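Long-range contacts in DUF4785 domain-containing protein (Legionella pneumophila subsp. pneumophila, PDB 4KH9), which is of unknown function but binds calcium ions and combines an N-terminal domain with two E-set-like domains: residues Y49-L55 against D149-V155; S65-P69 against G132-F136; T162-T168 against R255-F261; G203-I209 against D233-W238. All coordinates share one frame; numbering follows the deposited sequence. Where two conformers were deposited one is given.

How the interactions relate
From the N terminus, 49-55 opens interaction 1, which closes only at 149-155. Interaction 2, between 65-69 and 132-136, lies wholly within that span, and both belong to the N-terminal domain. Once interaction 1 has closed, the chain goes on to 162-168, in the central family domain, and opens interaction 3. Interaction 4, between 203-209 and 233-238, forms and closes before 255-261 completes interaction 3, so the second pair nests as well and no contacts cross. The pairs are joined by Tyr49 OH to Ser65 N, Trp238 N to Phe261 O and, between the N-terminal and central parts, Lys50 N to Ser256 OG. Leu67 also packs on Thr162 and Arg255.

Interaction 1: Y49-L55 against D149-V155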
loop_
_atom_site.group_PDB
_atom_site.type_symbol
_atom_site.label_atom_id
_atom_site.label_comp_id
_atom_site.label_asym_id
_atom_site.label_seq_id
_atom_site.Cartn_x
_atom_site.Cartn_y
_atom_site.Cartn_z
ATOM N N TYR A 49 -16.468 -4.948 -1.424
ATOM C CA TYR A 49 -16.291 -3.921 -0.407
ATOM C C TYR A 49 -16.051 -4.573 0.956
ATOM O O TYR A 49 -16.302 -5.773 1.146
ATOM C CB TYR A 49 -17.488 -2.942 -0.352
ATOM C CG TYR A 49 -18.788 -3.557 0.154
ATOM C CD1 TYR A 49 -19.677 -4.183 -0.721
ATOM C CD2 TYR A 49 -19.153 -3.459 1.499
ATOM C CE1 TYR A 49 -20.892 -4.703 -0.272
ATOM C CE2 TYR A 49 -20.345 -4.012 1.967
ATOM C CZ TYR A 49 -21.216 -4.625 1.072
ATOM O OH TYR A 49 -22.422 -5.112 1.512
ATOM N N LYS A 50 -15.577 -3.750 1.910
ATOM C CA LYS A 50 -15.324 -4.170 3.286
ATOM C C LYS A 50 -15.825 -3.112 4.191
ATOM O O LYS A 50 -15.669 -1.936 3.862
ATOM C CB LYS A 50 -13.818 -4.437 3.574
ATOM C CG LYS A 50 -13.220 -5.645 2.877
ATOM C CD LYS A 50 -11.759 -5.842 3.255
ATOM C CE LYS A 50 -11.187 -7.077 2.606
ATOM N NZ LYS A 50 -9.707 -7.130 2.737
ATOM N N GLU A 51 -16.457 -3.494 5.311
ATOM C CA GLU A 51 -16.886 -2.509 6.299
ATOM C C GLU A 51 -16.869 -3.079 7.700
ATOM O O GLU A 51 -17.028 -4.286 7.898
ATOM C CB GLU A 51 -18.278 -1.936 6.010
ATOM C CG GLU A 51 -19.438 -2.936 6.070
ATOM C CD GLU A 51 -20.792 -2.305 5.813
ATOM O OE1 GLU A 51 -20.908 -1.063 5.928
ATOM O OE2 GLU A 51 -21.750 -3.058 5.539
ATOM N N ARG A 52 -16.710 -2.177 8.674
ATOM C CA ARG A 52 -16.774 -2.484 10.088
ATOM C C ARG A 52 -18.176 -2.245 10.511
ATOM O O ARG A 52 -18.749 -1.229 10.155
ATOM C CB ARG A 52 -15.779 -1.612 10.891
ATOM C CG ARG A 52 -14.334 -1.846 10.503
ATOM C CD ARG A 52 -13.376 -1.250 11.498
ATOM N NE ARG A 52 -12.067 -1.893 11.392
ATOM C CZ ARG A 52 -11.065 -1.703 12.243
ATOM N NH1 ARG A 52 -11.207 -0.878 13.274
ATOM N NH2 ARG A 52 -9.912 -2.337 12.071
ATOM N N ILE A 53 -18.754 -3.176 11.233
ATOM C CA ILE A 53 -20.122 -3.071 11.716
ATOM C C ILE A 53 -20.152 -3.411 13.217
ATOM O O ILE A 53 -19.314 -4.174 13.698
ATOM C CB ILE A 53 -21.128 -3.961 10.916
ATOM C CG1 ILE A 53 -20.883 -5.449 11.163
ATOM C CG2 ILE A 53 -21.156 -3.631 9.408
ATOM C CD1 ILE A 53 -22.034 -6.205 11.142
ATOM N N SER A 54 -21.128 -2.871 13.935
ATOM C CA SER A 54 -21.266 -3.155 15.352
ATOM C C SER A 54 -22.296 -4.224 15.577
ATOM O O SER A 54 -23.107 -4.500 14.699
ATOM C CB SER A 54 -21.658 -1.886 16.106
ATOM O OG SER A 54 -22.982 -1.515 15.763
ATOM N N LEU A 55 -22.304 -4.788 16.781
ATOM C CA LEU A 55 -23.304 -5.746 17.216
ATOM C C LEU A 55 -24.709 -5.078 17.193
ATOM O O LEU A 55 -25.666 -5.715 16.790
ATOM C CB LEU A 55 -22.921 -6.238 18.617
ATOM C CG LEU A 55 -23.742 -7.360 19.214
ATOM C CD1 LEU A 55 -23.714 -8.644 18.335
ATOM C CD2 LEU A 55 -23.278 -7.651 20.616
ATOM N N ASP A 149 -17.968 -6.883 20.139
ATOM C CA ASP A 149 -18.589 -5.563 19.957
ATOM C C ASP A 149 -18.761 -5.207 18.499
ATOM O O ASP A 149 -19.735 -4.545 18.136
ATOM C CB ASP A 149 -17.707 -4.480 20.587
ATOM C CG ASP A 149 -17.705 -4.389 22.095
ATOM O OD1 ASP A 149 -18.539 -5.075 22.737
ATOM O OD2 ASP A 149 -16.919 -3.580 22.633
ATOM N N ALA A 150 -17.775 -5.613 17.672
ATOM C CA ALA A 150 -17.722 -5.242 16.274
ATOM C C ALA A 150 -17.149 -6.358 15.395
ATOM O O ALA A 150 -16.533 -7.322 15.873
ATOM C CB ALA A 150 -16.904 -3.975 16.104
ATOM N N TYR A 151 -17.459 -6.256 14.100
ATOM C CA TYR A 151 -17.110 -7.239 13.077
ATOM C C TYR A 151 -16.691 -6.585 11.812
ATOM O O TYR A 151 -17.146 -5.490 11.519
ATOM C CB TYR A 151 -18.356 -8.137 12.754
ATOM C CG TYR A 151 -19.001 -8.712 13.992
ATOM C CD1 TYR A 151 -19.825 -7.926 14.803
ATOM C CD2 TYR A 151 -18.684 -9.996 14.436
ATOM C CE1 TYR A 151 -20.330 -8.409 16.012
ATOM C CE2 TYR A 151 -19.187 -10.489 15.644
ATOM C CZ TYR A 151 -20.006 -9.687 16.428
ATOM O OH TYR A 151 -20.476 -10.120 17.642
HETATM N N MSE A 152 -15.843 -7.272 11.060
HETATM C CA MSE A 152 -15.441 -6.876 9.721
HETATM C C MSE A 152 -16.251 -7.701 8.753
HETATM O O MSE A 152 -16.232 -8.932 8.832
HETATM C CB MSE A 152 -13.928 -7.059 9.483
HETATM C CG MSE A 152 -13.478 -6.614 8.077
HETATM SE SE MSE A 152 -13.619 -4.699 7.767
HETATM C CE MSE A 152 -12.041 -4.138 8.773
ATOM N N ILE A 153 -17.015 -7.038 7.896
ATOM C CA ILE A 153 -17.796 -7.695 6.857
ATOM C C ILE A 153 -17.053 -7.475 5.570
ATOM O O ILE A 153 -16.773 -6.330 5.220
ATOM C CB ILE A 153 -19.269 -7.209 6.748
ATOM C CG1 ILE A 153 -19.996 -7.175 8.105
ATOM C CG2 ILE A 153 -20.055 -8.039 5.681
ATOM C CD1 ILE A 153 -20.150 -8.440 8.840
ATOM N N SER A 154 -16.765 -8.541 4.861
ATOM C CA SER A 154 -16.111 -8.467 3.569
ATOM C C SER A 154 -17.013 -9.121 2.519
ATOM O O SER A 154 -17.481 -10.245 2.712
ATOM C CB SER A 154 -14.745 -9.131 3.621
ATOM O OG SER A 154 -14.117 -9.048 2.358
ATOM N N VAL A 155 -17.324 -8.387 1.463
ATOM C CA VAL A 155 -18.175 -8.882 0.387
ATOM C C VAL A 155 -17.385 -8.863 -0.895
ATOM O O VAL A 155 -17.016 -7.798 -1.353
ATOM C CB VAL A 155 -19.503 -8.073 0.244
ATOM C CG1 VAL A 155 -20.361 -8.608 -0.910
ATOM C CG2 VAL A 155 -20.308 -8.062 1.561
#
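Val155 N donates to Tyr49 O at 2.8 Å, nearly straight at 176°, and Tyr49 N returns a bond to Val155 O. The same two-way pairing recurs at Glu51 with Ile153 and at Ile53 with Tyr151, so six backbone bonds hold the strands in antiparallel register. A seventh, Leu55 N to Asp149 O (2.9 Å), follows where segment 49-55 enters helix 55-60; there the donor stands 36° out of the carbonyl plane. Between the hydrogen-bonded pairs, CA-H groups meet carbonyl oxygens, as at Lys50 CA and Ile153 O (3.2 Å). Strand 48-54 is an outermost strand of a four-stranded antiparallel sheet of the N-terminal domain, and strand 150-156 pairs on its other side with strand 72-77. The face bearing Tyr49, Ile53, Tyr151, Ile153 and Val155 is mostly buried and turns toward strand 62-65. With chi1 at 68°, Tyr49 has CG between its backbone N and carbonyl carbon, which lays the ring beside Val155. Val155 CB sits over one ring face, 4.0 Å from the centroid, while CG2 reaches CZ at 3.6 Å. CG1 of Ile53 meets CG1 of Ile153 at 3.6 Å, and Leu55 CD1 lies 3.6 Å from Tyr151 OH. Glu51 on this face forms a salt bridge with Arg254 of strand 251-264, and the Glu51 side chain lies about 9 Å from a bound calcium ion.

Interaction 2: S65-P69 against G132-F136; sequences STLAP and GYGKF
Tyr133, Thr66 and Pro69 dominate this contact, which lies where the antiparallel pairing of strands 62-65 and 135-140 gives way to two loops of the N-terminal domain. Thr66 is held to Gly134 twice: its backbone N donates to Gly134 O at 2.9 Å, and its OG1 accepts from Gly134 N at 3.2 Å. The hydroxyl comes into line because chi1 of 70° sets OG1 between the backbone N and carbonyl carbon. OG1 also lies near the edge of the Phe136 ring, 3.6 Å from CE1, and within 3.1 Å of a water that bridges toward Ala68 O and Gly132 O. The loop 66-69 bends round Tyr133, so that Thr66 OG1 and the Ala68 carbonyl carbon both approach Tyr133 CB. Pro69 runs alongside the tyrosine, its CD 3.9 Å from CD1 of the Tyr133 ring. Over one face of that ring, offset toward the rim, stands Leu67 O, 3.4 Å above the plane and the same distance from CD2.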
loop_
_atom_site.group_PDB
_atom_site.type_symbol
_atom_site.label_atom_id
_atom_site.label_comp_id
_atom_site.label_asym_id
_atom_site.label_seq_id
_atom_site.Cartn_x
_atom_site.Cartn_y
_atom_site.Cartn_z
ATOM N N SER A 65 -25.061 -5.950 -0.115
ATOM C CA SER A 65 -25.497 -5.636 -1.474
ATOM C C SER A 65 -24.609 -6.330 -2.503
ATOM O O SER A 65 -23.385 -6.252 -2.436
ATOM C CB SER A 65 -25.493 -4.120 -1.695
ATOM O OG SER A 65 -24.188 -3.590 -1.543
ATOM N N THR A 66 -25.238 -7.086 -3.397
ATOM C CA THR A 66 -24.547 -7.814 -4.432
ATOM C C THR A 66 -25.160 -7.439 -5.773
ATOM O O THR A 66 -26.335 -7.100 -5.835
ATOM C CB THR A 66 -24.578 -9.347 -4.151
ATOM O OG1 THR A 66 -25.898 -9.829 -4.340
ATOM C CG2 THR A 66 -24.049 -9.721 -2.746
ATOM N N LEU A 67 -24.371 -7.528 -6.843
ATOM C CA LEU A 67 -24.797 -7.201 -8.201
ATOM C C LEU A 67 -24.804 -8.444 -9.109
ATOM O O LEU A 67 -25.327 -8.398 -10.242
ATOM C CB LEU A 67 -23.869 -6.123 -8.795
ATOM C CG LEU A 67 -23.829 -4.787 -8.031
ATOM C CD1 LEU A 67 -22.775 -3.861 -8.617
ATOM C CD2 LEU A 67 -25.239 -4.124 -7.986
ATOM N N ALA A 68 -24.233 -9.550 -8.623
ATOM C CA ALA A 68 -24.263 -10.788 -9.398
ATOM C C ALA A 68 -24.464 -11.968 -8.487
ATOM O O ALA A 68 -24.161 -11.873 -7.298
ATOM C CB ALA A 68 -22.991 -10.941 -10.205
ATOM N N PRO A 69 -24.929 -13.123 -9.002
ATOM C CA PRO A 69 -25.077 -14.279 -8.116
ATOM C C PRO A 69 -23.715 -14.803 -7.643
ATOM O O PRO A 69 -22.661 -14.531 -8.258
ATOM C CB PRO A 69 -25.804 -15.303 -8.994
ATOM C CG PRO A 69 -25.469 -14.941 -10.394
ATOM C CD PRO A 69 -25.336 -13.442 -10.391
ATOM N N GLY A 132 -29.963 -15.686 -6.254
ATOM C CA GLY A 132 -29.705 -14.524 -7.099
ATOM C C GLY A 132 -28.868 -13.418 -6.474
ATOM O O GLY A 132 -27.878 -13.685 -5.783
ATOM N N TYR A 133 -29.255 -12.153 -6.720
ATOM C CA TYR A 133 -28.496 -11.014 -6.212
ATOM C C TYR A 133 -29.400 -9.874 -5.825
ATOM O O TYR A 133 -30.579 -9.882 -6.145
ATOM C CB TYR A 133 -27.464 -10.535 -7.251
ATOM C CG TYR A 133 -28.074 -10.094 -8.557
ATOM C CD1 TYR A 133 -28.318 -11.008 -9.581
ATOM C CD2 TYR A 133 -28.374 -8.753 -8.791
ATOM C CE1 TYR A 133 -28.886 -10.604 -10.788
ATOM C CE2 TYR A 133 -28.950 -8.341 -9.986
ATOM C CZ TYR A 133 -29.184 -9.265 -10.991
ATOM O OH TYR A 133 -29.712 -8.844 -12.185
ATOM N N GLY A 134 -28.820 -8.897 -5.149
ATOM C CA GLY A 134 -29.529 -7.704 -4.724
ATOM C C GLY A 134 -29.244 -7.362 -3.286
ATOM O O GLY A 134 -28.101 -7.469 -2.831
ATOM N N LYS A 135 -30.288 -6.962 -2.561
ATOM C CA LYS A 135 -30.139 -6.537 -1.182
ATOM C C LYS A 135 -30.476 -7.686 -0.233
ATOM O O LYS A 135 -31.621 -8.134 -0.139
ATOM C CB LYS A 135 -30.993 -5.286 -0.907
ATOM C CG LYS A 135 -31.062 -4.853 0.549
ATOM C CD LYS A 135 -32.086 -3.730 0.707
ATOM C CE LYS A 135 -32.701 -3.706 2.088
ATOM N NZ LYS A 135 -33.643 -2.565 2.266
ATOM N N PHE A 136 -29.430 -8.190 0.425
ATOM C CA PHE A 136 -29.511 -9.207 1.457
ATOM C C PHE A 136 -29.398 -8.461 2.778
ATOM O O PHE A 136 -28.783 -7.394 2.822
ATOM C CB PHE A 136 -28.431 -10.286 1.300
ATOM C CG PHE A 136 -28.512 -11.202 0.105
ATOM C CD1 PHE A 136 -28.118 -10.763 -1.153
ATOM C CD2 PHE A 136 -28.926 -12.521 0.247
ATOM C CE1 PHE A 136 -28.174 -11.620 -2.261
ATOM C CE2 PHE A 136 -28.975 -13.380 -0.857
ATOM C CZ PHE A 136 -28.579 -12.933 -2.105
HETATM O O HOH W 1 -25.054 -12.748 -4.858
#

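Interaction 3: T162-T168 against R255-F261; sequences TYLEVET and RSGHTAF
Arg255 lays the NE edge of its guanidinium against Thr162 O, which sits in the guanidinium plane. Arg255 NE donates at 2.8 Å and NH2 at 3.0 Å to Thr162 O, both from one face of the carbonyl plane. The bend at chi2 (-74°) turns the end of the chain toward Thr162, while Arg255 CB packs 3.6 Å from CB of Leu164. Leu164 CD2 lies over the backbone at Gly257 N, 3.6 Å away, where the absence of a side chain accommodates the leucine methyl. Val166 CG2 follows, 3.6 Å from His258 O, and then the side chains of Thr168 and Thr259 cross obliquely, their CG2 methyls 4.2 Å apart. The strands run at 23°, their axes approaching to 6.8 Å at the closest, and meet through side chains as in an E-set sandwich. Strand 44-46, outermost in the sheet, pairs with 163-168. Arg255 NH2 also forms a salt bridge with Asp157, which probably balances the buried charge, with the Thr162 carbonyl dipole adding to the stabilisation.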
loop_
_atom_site.group_PDB
_atom_site.type_symbol
_atom_site.label_atom_id
_atom_site.label_comp_id
_atom_site.label_asym_id
_atom_site.label_seq_id
_atom_site.Cartn_x
_atom_site.Cartn_y
_atom_site.Cartn_z
ATOM N N THR A 162 -18.780 -4.909 -12.251
ATOM C CA THR A 162 -18.628 -3.566 -11.663
ATOM C C THR A 162 -17.439 -3.577 -10.715
ATOM O O THR A 162 -17.397 -4.375 -9.766
ATOM C CB THR A 162 -19.900 -3.065 -10.959
ATOM O OG1 THR A 162 -20.943 -2.946 -11.911
ATOM C CG2 THR A 162 -19.697 -1.679 -10.300
ATOM N N TYR A 163 -16.447 -2.708 -10.993
ATOM C CA TYR A 163 -15.275 -2.639 -10.147
ATOM C C TYR A 163 -14.899 -1.202 -9.841
ATOM O O TYR A 163 -15.296 -0.274 -10.558
ATOM C CB TYR A 163 -14.080 -3.371 -10.786
ATOM C CG TYR A 163 -13.676 -2.832 -12.137
ATOM C CD1 TYR A 163 -12.759 -1.787 -12.248
ATOM C CD2 TYR A 163 -14.176 -3.395 -13.315
ATOM C CE1 TYR A 163 -12.344 -1.319 -13.492
ATOM C CE2 TYR A 163 -13.782 -2.918 -14.566
ATOM C CZ TYR A 163 -12.850 -1.892 -14.648
ATOM O OH TYR A 163 -12.433 -1.419 -15.864
ATOM N N LEU A 164 -14.138 -1.038 -8.767
ATOM C CA LEU A 164 -13.587 0.241 -8.344
ATOM C C LEU A 164 -12.132 0.239 -8.679
ATOM O O LEU A 164 -11.439 -0.709 -8.307
ATOM C CB LEU A 164 -13.800 0.470 -6.840
ATOM C CG LEU A 164 -13.297 1.806 -6.282
ATOM C CD1 LEU A 164 -14.170 2.962 -6.759
ATOM C CD2 LEU A 164 -13.227 1.771 -4.787
ATOM N N GLU A 165 -11.653 1.266 -9.389
ATOM C CA GLU A 165 -10.223 1.363 -9.704
ATOM C C GLU A 165 -9.600 2.551 -8.921
ATOM O O GLU A 165 -10.155 3.627 -8.929
ATOM C CB GLU A 165 -10.001 1.494 -11.214
ATOM C CG GLU A 165 -8.524 1.462 -11.566
ATOM C CD GLU A 165 -8.235 1.404 -13.053
ATOM O OE1 GLU A 165 -8.574 0.373 -13.673
ATOM O OE2 GLU A 165 -7.632 2.364 -13.588
ATOM N N VAL A 166 -8.480 2.313 -8.206
ATOM C CA VAL A 166 -7.783 3.328 -7.411
ATOM C C VAL A 166 -6.301 3.300 -7.754
ATOM O O VAL A 166 -5.760 2.238 -8.095
ATOM C CB VAL A 166 -7.992 3.155 -5.884
ATOM C CG1 VAL A 166 -9.468 3.198 -5.521
ATOM C CG2 VAL A 166 -7.328 1.877 -5.355
ATOM N N GLU A 167 -5.641 4.447 -7.658
ATOM C CA GLU A 167 -4.180 4.565 -7.851
ATOM C C GLU A 167 -3.675 5.907 -7.323
ATOM O O GLU A 167 -4.450 6.844 -7.237
ATOM C CB GLU A 167 -3.750 4.392 -9.320
ATOM C CG GLU A 167 -4.338 5.389 -10.289
ATOM C CD GLU A 167 -3.739 5.341 -11.683
ATOM O OE1 GLU A 167 -2.513 5.559 -11.817
ATOM O OE2 GLU A 167 -4.506 5.116 -12.645
ATOM N N THR A 168 -2.371 6.001 -7.002
ATOM C CA THR A 168 -1.764 7.274 -6.586
ATOM C C THR A 168 -0.778 7.693 -7.704
ATOM O O THR A 168 -0.414 6.854 -8.529
ATOM C CB THR A 168 -1.143 7.198 -5.198
ATOM O OG1 THR A 168 -0.104 6.236 -5.179
ATOM C CG2 THR A 168 -2.164 6.865 -4.115
ATOM N N ARG A 255 -18.611 -0.256 -3.438
ATOM C CA ARG A 255 -17.263 -0.750 -3.625
ATOM C C ARG A 255 -16.308 -0.042 -2.677
ATOM O O ARG A 255 -16.424 1.153 -2.441
ATOM C CB ARG A 255 -16.789 -0.573 -5.088
ATOM C CG ARG A 255 -17.461 -1.414 -6.189
ATOM C CD ARG A 255 -17.025 -2.848 -6.147
ATOM N NE ARG A 255 -17.776 -3.716 -7.067
ATOM C CZ ARG A 255 -18.842 -4.448 -6.743
ATOM N NH1 ARG A 255 -19.374 -4.367 -5.525
ATOM N NH2 ARG A 255 -19.397 -5.246 -7.640
ATOM N N SER A 256 -15.338 -0.776 -2.163
ATOM C CA SER A 256 -14.279 -0.216 -1.357
ATOM C C SER A 256 -12.963 -0.688 -1.940
ATOM O O SER A 256 -12.911 -1.726 -2.600
ATOM C CB SER A 256 -14.421 -0.542 0.127
ATOM O OG SER A 256 -13.934 -1.836 0.383
ATOM N N GLY A 257 -11.942 0.131 -1.811
ATOM C CA GLY A 257 -10.649 -0.191 -2.394
ATOM C C GLY A 257 -9.487 0.328 -1.597
ATOM O O GLY A 257 -9.644 1.227 -0.774
ATOM N N HIS A 258 -8.336 -0.279 -1.858
ATOM C CA HIS A 258 -7.059 -0.010 -1.214
ATOM C C HIS A 258 -5.934 0.018 -2.220
ATOM O O HIS A 258 -5.998 -0.711 -3.217
ATOM C CB HIS A 258 -6.715 -1.112 -0.172
ATOM C CG HIS A 258 -7.698 -1.362 0.935
ATOM N ND1 HIS A 258 -7.520 -0.821 2.199
ATOM C CD2 HIS A 258 -8.766 -2.189 0.964
ATOM C CE1 HIS A 258 -8.512 -1.298 2.939
ATOM N NE2 HIS A 258 -9.284 -2.128 2.238
ATOM N N THR A 259 -4.869 0.754 -1.928
ATOM C CA THR A 259 -3.634 0.689 -2.704
ATOM C C THR A 259 -2.514 1.173 -1.769
ATOM O O THR A 259 -2.731 1.989 -0.870
ATOM C CB THR A 259 -3.640 1.336 -4.098
ATOM O OG1 THR A 259 -2.569 0.687 -4.808
ATOM C CG2 THR A 259 -3.454 2.870 -4.071
ATOM N N ALA A 260 -1.345 0.555 -1.922
ATOM C CA ALA A 260 -0.182 0.812 -1.090
ATOM C C ALA A 260 0.749 1.824 -1.733
ATOM O O ALA A 260 0.874 1.906 -2.956
ATOM C CB ALA A 260 0.579 -0.494 -0.833
ATOM N N PHE A 261 1.445 2.565 -0.887
ATOM C CA PHE A 261 2.480 3.491 -1.323
ATOM C C PHE A 261 3.501 3.581 -0.204
ATOM O O PHE A 261 3.190 3.286 0.955
ATOM C CB PHE A 261 1.921 4.873 -1.741
ATOM C CG PHE A 261 1.239 5.663 -0.652
ATOM C CD1 PHE A 261 -0.140 5.536 -0.428
ATOM C CD2 PHE A 261 1.959 6.582 0.110
ATOM C CE1 PHE A 261 -0.778 6.290 0.558
ATOM C CE2 PHE A 261 1.320 7.355 1.081
ATOM C CZ PHE A 261 -0.049 7.210 1.293
#

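Interaction 4: G203-I209 against D233-W238; sequences GPKGQVI and DRGENW
The Trp238 indole carries Gly203 and Pro204 on one face and the Asp233 carboxylate at its edge, and also meets the rings of Phe261 and Tyr263. Gly203 CA stands over the centre of the six-membered ring, 3.5 Å from its centroid. Pro204 CD covers the five-membered ring, 3.8 Å from that centroid; both are CH-pi contacts. In the ring plane, Trp238 NE1 donates to Asp233 OD2 at 3.0 Å, with a weak bond to OD1. Two turns of the central E-set domain meet here: type I from Gly203 to Gly206, before strand 208-217, and type I' from Asp233 to Glu236, before strand 238-248. Pro204 sets its CG 3.8 Å from Asp233 CB and its CB 3.7 Å from Glu236 CB. Ile209 CD1 touches Trp238 CH2. With chi1 at 65°, Gln207 CG lies between its backbone N and carbonyl carbon, 3.5 Å from Trp238 CH2; the bend at chi2 turns the amide back toward the first turn, where Gln207 OE1 accepts from Lys205 N at 2.9 Å.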
loop_
_atom_site.group_PDB
_atom_site.type_symbol
_atom_site.label_atom_id
_atom_site.label_comp_id
_atom_site.label_asym_id
_atom_site.label_seq_id
_atom_site.Cartn_x
_atom_site.Cartn_y
_atom_site.Cartn_z
ATOM N N GLY A 203 -1.521 5.244 7.807
ATOM C CA GLY A 203 -0.117 4.972 8.064
ATOM C C GLY A 203 0.127 3.747 8.920
ATOM O O GLY A 203 -0.802 3.244 9.550
ATOM N N PRO A 204 1.392 3.274 8.972
ATOM C CA PRO A 204 1.719 2.054 9.746
ATOM C C PRO A 204 1.356 2.104 11.226
ATOM O O PRO A 204 1.110 1.047 11.789
ATOM C CB PRO A 204 3.237 1.951 9.617
ATOM C CG PRO A 204 3.559 2.672 8.376
ATOM C CD PRO A 204 2.571 3.773 8.232
ATOM N N LYS A 205 1.320 3.292 11.847
ATOM C CA LYS A 205 0.945 3.418 13.263
ATOM C C LYS A 205 -0.548 3.713 13.421
ATOM O O LYS A 205 -1.014 3.968 14.532
ATOM C CB LYS A 205 1.769 4.520 13.959
ATOM C CG LYS A 205 3.285 4.254 14.074
ATOM C CD LYS A 205 3.664 3.168 15.103
ATOM C CE LYS A 205 5.159 2.965 15.223
ATOM N NZ LYS A 205 5.847 4.128 15.855
ATOM N N GLY A 206 -1.294 3.653 12.322
ATOM C CA GLY A 206 -2.721 3.973 12.311
ATOM C C GLY A 206 -3.019 5.463 12.190
ATOM O O GLY A 206 -4.176 5.850 12.299
ATOM N N GLN A 207 -2.005 6.321 11.924
ATOM C CA GLN A 207 -2.263 7.764 11.740
ATOM C C GLN A 207 -3.055 7.972 10.421
ATOM O O GLN A 207 -2.831 7.260 9.432
ATOM C CB GLN A 207 -0.960 8.600 11.776
ATOM C CG GLN A 207 0.051 8.350 10.641
ATOM C CD GLN A 207 1.043 7.221 10.874
ATOM O OE1 GLN A 207 0.715 6.074 11.171
ATOM N NE2 GLN A 207 2.294 7.499 10.636
ATOM N N VAL A 208 -4.021 8.876 10.435
ATOM C CA VAL A 208 -4.908 9.079 9.297
ATOM C C VAL A 208 -4.737 10.473 8.696
ATOM O O VAL A 208 -4.700 11.473 9.410
ATOM C CB VAL A 208 -6.396 8.835 9.716
ATOM C CG1 VAL A 208 -7.382 9.272 8.626
ATOM C CG2 VAL A 208 -6.631 7.369 10.085
ATOM N N ILE A 209 -4.669 10.526 7.363
ATOM C CA ILE A 209 -4.663 11.784 6.624
ATOM C C ILE A 209 -5.866 11.670 5.673
ATOM O O ILE A 209 -5.883 10.803 4.822
ATOM C CB ILE A 209 -3.306 12.111 5.921
ATOM C CG1 ILE A 209 -2.159 12.299 6.944
ATOM C CG2 ILE A 209 -3.449 13.363 5.027
ATOM C CD1 ILE A 209 -0.744 12.278 6.353
ATOM N N ASP A 233 8.326 4.979 9.548
ATOM C CA ASP A 233 7.426 3.889 9.154
ATOM C C ASP A 233 8.034 2.485 9.378
ATOM O O ASP A 233 7.301 1.506 9.281
ATOM C CB ASP A 233 7.012 4.051 7.682
ATOM C CG ASP A 233 6.161 5.286 7.424
ATOM O OD1 ASP A 233 5.480 5.756 8.367
ATOM O OD2 ASP A 233 6.108 5.728 6.277
ATOM N N ARG A 234 9.351 2.398 9.678
ATOM C CA ARG A 234 10.130 1.181 9.952
ATOM C C ARG A 234 9.903 0.071 8.877
ATOM O O ARG A 234 9.630 -1.099 9.196
ATOM C CB ARG A 234 9.828 0.624 11.358
ATOM C CG ARG A 234 10.113 1.591 12.499
ATOM C CD ARG A 234 10.018 0.898 13.831
ATOM N NE ARG A 234 11.159 0.001 14.020
ATOM C CZ ARG A 234 11.341 -0.770 15.084
ATOM N NH1 ARG A 234 10.457 -0.767 16.074
ATOM N NH2 ARG A 234 12.398 -1.567 15.159
ATOM N N GLY A 235 10.037 0.457 7.618
ATOM C CA GLY A 235 9.878 -0.449 6.484
ATOM C C GLY A 235 8.449 -0.696 6.033
ATOM O O GLY A 235 8.243 -1.150 4.905
ATOM N N GLU A 236 7.456 -0.366 6.885
ATOM C CA GLU A 236 6.035 -0.579 6.582
ATOM C C GLU A 236 5.496 0.497 5.628
ATOM O O GLU A 236 6.029 1.615 5.556
ATOM C CB GLU A 236 5.194 -0.612 7.868
ATOM C CG GLU A 236 5.568 -1.686 8.876
ATOM C CD GLU A 236 4.937 -1.482 10.243
ATOM O OE1 GLU A 236 5.246 -0.464 10.905
ATOM O OE2 GLU A 236 4.155 -2.362 10.668
ATOM N N ASN A 237 4.437 0.144 4.885
ATOM C CA ASN A 237 3.825 1.037 3.920
ATOM C C ASN A 237 2.522 1.674 4.414
ATOM O O ASN A 237 1.933 1.269 5.413
ATOM C CB ASN A 237 3.548 0.292 2.613
ATOM C CG ASN A 237 4.791 -0.013 1.812
ATOM O OD1 ASN A 237 5.763 0.768 1.759
ATOM N ND2 ASN A 237 4.764 -1.145 1.145
ATOM N N TRP A 238 2.112 2.716 3.686
ATOM C CA TRP A 238 0.853 3.424 3.817
ATOM C C TRP A 238 -0.128 2.851 2.840
ATOM O O TRP A 238 0.276 2.240 1.851
ATOM C CB TRP A 238 1.045 4.917 3.527
ATOM C CG TRP A 238 1.725 5.702 4.593
ATOM C CD1 TRP A 238 3.022 5.595 5.001
ATOM C CD2 TRP A 238 1.148 6.779 5.349
ATOM N NE1 TRP A 238 3.261 6.464 6.037
ATOM C CE2 TRP A 238 2.131 7.219 6.260
ATOM C CE3 TRP A 238 -0.144 7.342 5.417
ATOM C CZ2 TRP A 238 1.891 8.251 7.178
ATOM C CZ3 TRP A 238 -0.380 8.366 6.328
ATOM C CH2 TRP A 238 0.629 8.813 7.190
HETATM O O HOH W 2 4.532 5.338 10.587
#